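Adp-heptose LPS heptosyltransferase II (Escherichia coli, PDB 1PSW) transfers the second heptose from ADP-L-glycero-beta-D-manno-heptose onto the heptosyl-Kdo2-lipid A module during assembly of the lipopolysaccharide core. Local coordinates at residues G165-T170 / I259-A264; T267-L272 / G288-D293. All coordinates share one frame; numbering follows the deposited sequence.

Interaction 1: G165-T170 / I259-A264; sequences GEKSYT and IAACKA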
ATOM      1  N   GLY A 165      16.467   7.736 -13.486  1.00 20.63           N
ATOM      2  CA  GLY A 165      16.143   7.425 -14.865  1.00 20.76           C
ATOM      3  C   GLY A 165      14.696   6.999 -15.013  1.00 21.64           C
ATOM      4  O   GLY A 165      14.011   7.395 -15.968  1.00 19.81           O
ATOM      5  N   GLU A 166      14.225   6.186 -14.071  1.00 20.87           N
ATOM      6  CA  GLU A 166      12.841   5.723 -14.094  1.00 20.87           C
ATOM      7  C   GLU A 166      11.903   6.917 -13.929  1.00 19.08           C
ATOM      8  O   GLU A 166      10.951   7.077 -14.687  1.00 17.55           O
ATOM      9  CB  GLU A 166      12.588   4.701 -12.974  1.00 23.44           C
ATOM     10  CG  GLU A 166      13.363   3.394 -13.129  1.00 28.90           C
ATOM     11  CD  GLU A 166      13.021   2.368 -12.054  1.00 29.64           C
ATOM     12  OE1 GLU A 166      13.172   2.679 -10.856  1.00 29.68           O
ATOM     13  OE2 GLU A 166      12.608   1.245 -12.408  1.00 32.76           O
ATOM     14  N   LYS A 167      12.178   7.755 -12.935  1.00 19.60           N
ATOM     15  CA  LYS A 167      11.345   8.923 -12.695  1.00 19.62           C
ATOM     16  C   LYS A 167      11.296   9.822 -13.922  1.00 19.63           C
ATOM     17  O   LYS A 167      10.237  10.303 -14.320  1.00 19.02           O
ATOM     18  CB  LYS A 167      11.878   9.739 -11.514  1.00 19.67           C
ATOM     19  CG  LYS A 167      11.798   9.059 -10.155  1.00 22.23           C
ATOM     20  CD  LYS A 167      12.451   9.950  -9.092  1.00 25.02           C
ATOM     21  CE  LYS A 167      12.820   9.179  -7.838  1.00 26.25           C
ATOM     22  NZ  LYS A 167      13.610  10.015  -6.892  1.00 25.72           N
ATOM     23  N   SER A 168      12.461  10.047 -14.521  1.00 18.49           N
ATOM     24  CA  SER A 168      12.573  10.903 -15.702  1.00 20.27           C
ATOM     25  C   SER A 168      11.701  10.434 -16.873  1.00 19.01           C
ATOM     26  O   SER A 168      10.884  11.202 -17.397  1.00 19.02           O
ATOM     27  CB  SER A 168      14.038  10.988 -16.134  1.00 21.35           C
ATOM     28  OG  SER A 168      14.214  11.994 -17.102  1.00 27.64           O
ATOM     29  N   TYR A 169      11.873   9.183 -17.285  1.00 16.15           N
ATOM     30  CA  TYR A 169      11.090   8.652 -18.389  1.00 15.40           C
ATOM     31  C   TYR A 169       9.594   8.612 -18.103  1.00 15.69           C
ATOM     32  O   TYR A 169       8.778   9.013 -18.931  1.00 15.59           O
ATOM     33  CB  TYR A 169      11.527   7.232 -18.764  1.00 14.62           C
ATOM     34  CG  TYR A 169      10.545   6.591 -19.723  1.00 17.61           C
ATOM     35  CD1 TYR A 169      10.338   7.137 -20.994  1.00 17.38           C
ATOM     36  CD2 TYR A 169       9.725   5.533 -19.321  1.00 16.22           C
ATOM     37  CE1 TYR A 169       9.336   6.659 -21.827  1.00 16.18           C
ATOM     38  CE2 TYR A 169       8.719   5.045 -20.154  1.00 15.59           C
ATOM     39  CZ  TYR A 169       8.529   5.619 -21.405  1.00 17.29           C
ATOM     40  OH  TYR A 169       7.522   5.183 -22.239  1.00 17.40           O
ATOM     41  N   THR A 170       9.234   8.104 -16.934  1.00 14.46           N
ATOM     42  CA  THR A 170       7.833   7.975 -16.562  1.00 14.59           C
ATOM     43  C   THR A 170       7.128   9.332 -16.516  1.00 15.88           C
ATOM     44  O   THR A 170       5.962   9.425 -16.887  1.00 15.79           O
ATOM     45  CB  THR A 170       7.708   7.196 -15.229  1.00 13.64           C
ATOM     46  OG1 THR A 170       8.360   5.924 -15.365  1.00 14.43           O
ATOM     47  CG2 THR A 170       6.257   6.939 -14.894  1.00 14.75           C
ATOM     48  N   ILE A 259       4.964   8.630  -7.767  1.00 15.16           N
ATOM     49  CA  ILE A 259       4.865   9.043  -6.380  1.00 16.02           C
ATOM     50  C   ILE A 259       6.281   9.359  -5.870  1.00 16.68           C
ATOM     51  O   ILE A 259       6.501  10.359  -5.182  1.00 16.81           O
ATOM     52  CB  ILE A 259       4.198   7.928  -5.525  1.00 16.83           C
ATOM     53  CG1 ILE A 259       2.696   7.905  -5.829  1.00 17.32           C
ATOM     54  CG2 ILE A 259       4.442   8.175  -4.019  1.00 16.16           C
ATOM     55  CD1 ILE A 259       1.941   6.735  -5.220  1.00 18.97           C
ATOM     56  N   ALA A 260       7.245   8.523  -6.237  1.00 15.46           N
ATOM     57  CA  ALA A 260       8.627   8.733  -5.824  1.00 16.89           C
ATOM     58  C   ALA A 260       9.150  10.072  -6.356  1.00 17.09           C
ATOM     59  O   ALA A 260       9.983  10.710  -5.723  1.00 18.48           O
ATOM     60  CB  ALA A 260       9.499   7.585  -6.347  1.00 14.40           C
ATOM     61  N   ALA A 261       8.655  10.498  -7.519  1.00 17.55           N
ATOM     62  CA  ALA A 261       9.097  11.752  -8.130  1.00 18.53           C
ATOM     63  C   ALA A 261       8.474  13.004  -7.507  1.00 17.79           C
ATOM     64  O   ALA A 261       8.887  14.118  -7.809  1.00 21.47           O
ATOM     65  CB  ALA A 261       8.820  11.721  -9.629  1.00 17.47           C
ATOM     66  N   CYS A 262       7.474  12.822  -6.651  1.00 17.55           N
ATOM     67  CA  CYS A 262       6.806  13.947  -5.992  1.00 18.23           C
ATOM     68  C   CYS A 262       7.567  14.472  -4.792  1.00 19.01           C
ATOM     69  O   CYS A 262       8.157  13.692  -4.051  1.00 19.34           O
ATOM     70  CB  CYS A 262       5.420  13.544  -5.497  1.00 19.91           C
ATOM     71  SG  CYS A 262       4.221  13.175  -6.815  1.00 19.21           S
ATOM     72  N   LYS A 263       7.506  15.784  -4.566  1.00 16.85           N
ATOM     73  CA  LYS A 263       8.183  16.392  -3.420  1.00 18.49           C
ATOM     74  C   LYS A 263       7.470  16.035  -2.115  1.00 18.18           C
ATOM     75  O   LYS A 263       8.086  16.010  -1.046  1.00 18.96           O
ATOM     76  CB  LYS A 263       8.223  17.910  -3.578  1.00 18.35           C
ATOM     77  CG  LYS A 263       8.953  18.387  -4.823  1.00 22.71           C
ATOM     78  CD  LYS A 263      10.442  18.122  -4.732  1.00 25.12           C
ATOM     79  CE  LYS A 263      11.152  18.597  -5.986  1.00 29.08           C
ATOM     80  NZ  LYS A 263      12.628  18.498  -5.833  1.00 31.55           N
ATOM     81  N   ALA A 264       6.167  15.783  -2.214  1.00 16.56           N
ATOM     82  CA  ALA A 264       5.349  15.410  -1.067  1.00 14.94           C
ATOM     83  C   ALA A 264       4.043  14.818  -1.562  1.00 15.54           C
ATOM     84  O   ALA A 264       3.669  14.997  -2.722  1.00 14.81           O
ATOM     85  CB  ALA A 264       5.067  16.620  -0.180  1.00 14.15           C
TER
HETATM   86  O   HOH W   1      12.329  12.444  -6.594  1.00 31.66           O
HETATM   87  O   HOH W   2      12.202   9.701  -4.245  1.00 36.53           O
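Helix 164-173 meets the C-terminal part of helix 252-260 and the turn after it where the CA atoms of Lys-167 and Ala-261 come within 5.8 Å. Beyond Ala-260 the chain turns through Ala-261 to Lys-263 and leads into strand 264-268.

Lys-167 carries the first segment's whole share. CG stands anti to the carbonyl carbon (chi1 -67°), and beyond it the chain runs extended, laid alongside the turn. Its CG packs on the Ala-261 methyl, with Lys-167 CG 4.0 Å from Ala-261 CB, while Lys-167 CD lies 3.9 Å from Ala-261 CA. Farther out, Lys-167 CE touches the Ala-260 methyl, CB, at 4.0 Å.

The ammonium meets Ala-260 O through water. Water 1 accepts from Lys-167 NZ at 2.8 Å and donates in turn to Ala-260 O. Water 2 makes a second bridge between the same two atoms, donating to Ala-260 O at 2.9 Å. NZ also forms a salt bridge with Glu-164 of its own helix.

The lysine thus splits its chemistry: methylenes pack against two alanines, and the charged end reaches the Ala-260 carbonyl by paired waters, a partly buried join of helix 164-173 to the helix and turn that lead into strand 264-268 of the second Rossmann-like sheet.

Interaction 2: T267-L272 / G288-D293; sequences TNDSGL and GPSSPD
Asp-269 and Ser-290 make the polar contact between these segments, with Asp-269 OD2 and Ser-290 OG 3.0 Å apart. The hydroxyl is placed to donate to the carboxylate, but its one proton has another acceptor within reach, so the bond is likely rather than settled. Asp-269 sends CG anti to its own N (chi1 176°), which carries the carboxylate across to 288-293. Ser-290 holds OG between N and the carbonyl carbon (chi1 68°), facing that carboxylate.

Van der Waals contact is slight. Ser-290 CB approaches Asp-269 OD2 to 3.7 Å, and the total buried surface is 82 Å². The nearest CA atoms, those of Asp-269 and Ser-290, stay 7.8 Å apart, so the side chains bridge the gap between the backbones.

Each segment also has a side-chain bond of its own. Thr-267 OG1 donates to Asn-268 O at 2.9 Å, approaching a carbonyl lone pair in the plane of the group, with an angle of 125° at the oxygen. Within 288-293, Asp-293 N gives Ser-291 OG a weak bond of 3.4 Å.

Asp-269 follows strand 264-268 and precedes helix 271-278, whereas 288-293 leaves the adjacent parallel strand 283-287. The contact therefore joins loops beyond the C-terminal ends of neighbouring strands in a Rossmann-like sheet. Tyr-287, at the end of strand 283-287, touches both Asp-269 and Pro-292, and Gly-271 N bonds to Glu-190 in the loop after strand 182-186.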
ATOM      1  N   THR A 267      -2.733  12.451   1.271  1.00 13.47           N
ATOM      2  CA  THR A 267      -3.631  11.329   1.038  1.00 15.41           C
ATOM      3  C   THR A 267      -4.532  11.020   2.230  1.00 15.08           C
ATOM      4  O   THR A 267      -4.284  11.467   3.348  1.00 14.84           O
ATOM      5  CB  THR A 267      -2.814  10.053   0.749  1.00 18.27           C
ATOM      6  OG1 THR A 267      -3.701   8.947   0.538  1.00 22.44           O
ATOM      7  CG2 THR A 267      -1.915   9.735   1.930  1.00 18.55           C
ATOM      8  N   ASN A 268      -5.580  10.252   1.959  1.00 14.08           N
ATOM      9  CA  ASN A 268      -6.499   9.798   2.987  1.00 16.36           C
ATOM     10  C   ASN A 268      -5.925   8.459   3.459  1.00 16.92           C
ATOM     11  O   ASN A 268      -4.893   8.005   2.964  1.00 17.75           O
ATOM     12  CB  ASN A 268      -7.889   9.534   2.394  1.00 15.53           C
ATOM     13  CG  ASN A 268      -8.441  10.713   1.630  1.00 16.38           C
ATOM     14  OD1 ASN A 268      -8.490  11.834   2.133  1.00 18.96           O
ATOM     15  ND2 ASN A 268      -8.882  10.456   0.401  1.00 16.87           N
ATOM     16  N   ASP A 269      -6.615   7.818   4.394  1.00 18.21           N
ATOM     17  CA  ASP A 269      -6.208   6.506   4.893  1.00 20.89           C
ATOM     18  C   ASP A 269      -6.564   5.530   3.773  1.00 21.38           C
ATOM     19  O   ASP A 269      -7.708   5.088   3.664  1.00 23.46           O
ATOM     20  CB  ASP A 269      -6.993   6.188   6.172  1.00 22.37           C
ATOM     21  CG  ASP A 269      -6.711   4.799   6.728  1.00 24.24           C
ATOM     22  OD1 ASP A 269      -5.706   4.176   6.324  1.00 24.77           O
ATOM     23  OD2 ASP A 269      -7.501   4.339   7.585  1.00 27.05           O
ATOM     24  N   SER A 270      -5.583   5.218   2.929  1.00 20.43           N
ATOM     25  CA  SER A 270      -5.796   4.323   1.797  1.00 19.55           C
ATOM     26  C   SER A 270      -4.554   3.504   1.450  1.00 18.89           C
ATOM     27  O   SER A 270      -3.501   3.668   2.059  1.00 17.52           O
ATOM     28  CB  SER A 270      -6.194   5.143   0.572  1.00 21.99           C
ATOM     29  OG  SER A 270      -5.091   5.924   0.135  1.00 24.46           O
ATOM     30  N   GLY A 271      -4.683   2.627   0.458  1.00 18.51           N
ATOM     31  CA  GLY A 271      -3.555   1.811   0.042  1.00 18.16           C
ATOM     32  C   GLY A 271      -2.355   2.588  -0.486  1.00 18.14           C
ATOM     33  O   GLY A 271      -1.207   2.235  -0.191  1.00 18.09           O
ATOM     34  N   LEU A 272      -2.590   3.642  -1.262  1.00 15.96           N
ATOM     35  CA  LEU A 272      -1.471   4.405  -1.804  1.00 17.55           C
ATOM     36  C   LEU A 272      -0.677   5.113  -0.718  1.00 16.70           C
ATOM     37  O   LEU A 272       0.495   5.423  -0.911  1.00 17.08           O
ATOM     38  CB  LEU A 272      -1.951   5.404  -2.862  1.00 17.47           C
ATOM     39  CG  LEU A 272      -2.449   4.776  -4.177  1.00 19.05           C
ATOM     40  CD1 LEU A 272      -2.945   5.895  -5.094  1.00 18.43           C
ATOM     41  CD2 LEU A 272      -1.320   3.992  -4.860  1.00 17.81           C
ATOM     42  N   GLY A 288     -10.229  10.646   9.531  1.00 19.10           N
ATOM     43  CA  GLY A 288     -11.507  11.106  10.030  1.00 19.50           C
ATOM     44  C   GLY A 288     -12.117  10.046  10.934  1.00 21.32           C
ATOM     45  O   GLY A 288     -11.691   9.903  12.081  1.00 21.80           O
ATOM     46  N   PRO A 289     -13.099   9.269  10.452  1.00 21.45           N
ATOM     47  CA  PRO A 289     -13.712   8.242  11.298  1.00 25.18           C
ATOM     48  C   PRO A 289     -12.778   7.089  11.679  1.00 27.12           C
ATOM     49  O   PRO A 289     -12.972   6.454  12.714  1.00 30.59           O
ATOM     50  CB  PRO A 289     -14.903   7.787  10.465  1.00 23.26           C
ATOM     51  CG  PRO A 289     -14.381   7.905   9.068  1.00 23.05           C
ATOM     52  CD  PRO A 289     -13.689   9.255   9.102  1.00 22.44           C
ATOM     53  N   SER A 290     -11.766   6.823  10.856  1.00 27.47           N
ATOM     54  CA  SER A 290     -10.815   5.744  11.134  1.00 26.61           C
ATOM     55  C   SER A 290      -9.562   6.277  11.830  1.00 25.08           C
ATOM     56  O   SER A 290      -9.306   7.477  11.826  1.00 25.04           O
ATOM     57  CB  SER A 290     -10.412   5.052   9.829  1.00 25.87           C
ATOM     58  OG  SER A 290      -9.629   5.907   9.004  1.00 28.62           O
ATOM     59  N   SER A 291      -8.780   5.381  12.424  1.00 24.63           N
ATOM     60  CA  SER A 291      -7.556   5.783  13.104  1.00 23.68           C
ATOM     61  C   SER A 291      -6.382   5.018  12.509  1.00 22.53           C
ATOM     62  O   SER A 291      -6.570   4.005  11.838  1.00 20.07           O
ATOM     63  CB  SER A 291      -7.640   5.464  14.597  1.00 25.46           C
ATOM     64  OG  SER A 291      -7.493   4.074  14.817  1.00 26.44           O
ATOM     65  N   PRO A 292      -5.150   5.496  12.743  1.00 21.31           N
ATOM     66  CA  PRO A 292      -3.957   4.825  12.219  1.00 20.68           C
ATOM     67  C   PRO A 292      -3.424   3.755  13.172  1.00 20.68           C
ATOM     68  O   PRO A 292      -2.289   3.315  13.023  1.00 19.98           O
ATOM     69  CB  PRO A 292      -2.983   5.979  12.039  1.00 21.48           C
ATOM     70  CG  PRO A 292      -3.313   6.850  13.204  1.00 22.15           C
ATOM     71  CD  PRO A 292      -4.829   6.869  13.177  1.00 22.15           C
ATOM     72  N   ASP A 293      -4.252   3.340  14.132  1.00 20.47           N
ATOM     73  CA  ASP A 293      -3.870   2.339  15.126  1.00 22.63           C
ATOM     74  C   ASP A 293      -3.455   0.973  14.580  1.00 21.33           C
ATOM     75  O   ASP A 293      -2.592   0.313  15.160  1.00 23.77           O
ATOM     76  CB  ASP A 293      -5.015   2.096  16.122  1.00 25.44           C
ATOM     77  CG  ASP A 293      -5.324   3.306  16.996  1.00 29.31           C
ATOM     78  OD1 ASP A 293      -4.638   4.346  16.885  1.00 28.22           O
ATOM     79  OD2 ASP A 293      -6.271   3.200  17.808  1.00 29.43           O
TER

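How the interactions relate
Interactions 1 and 2 lie at opposite ends of strand 264-268, their centres about 24 Å apart. Segment 259-264 delivers the chain into this strand, and 267-272 takes it out toward helix 271-278, so the two follow one another in sequence. A direct packing contact also joins them: Ile-259 CD1 lies 4.3 Å from Leu-272 CD2. Both adjoin strand 264-268, in the sheet of the C-terminal half of the GT-B fold. In GT-B enzymes the donor nucleotide generally binds in this half, near the C-terminal strand ends facing the cleft; interaction 2 is therefore probably the nearer to that site, and interaction 1 sits at the N-terminal end of the strand.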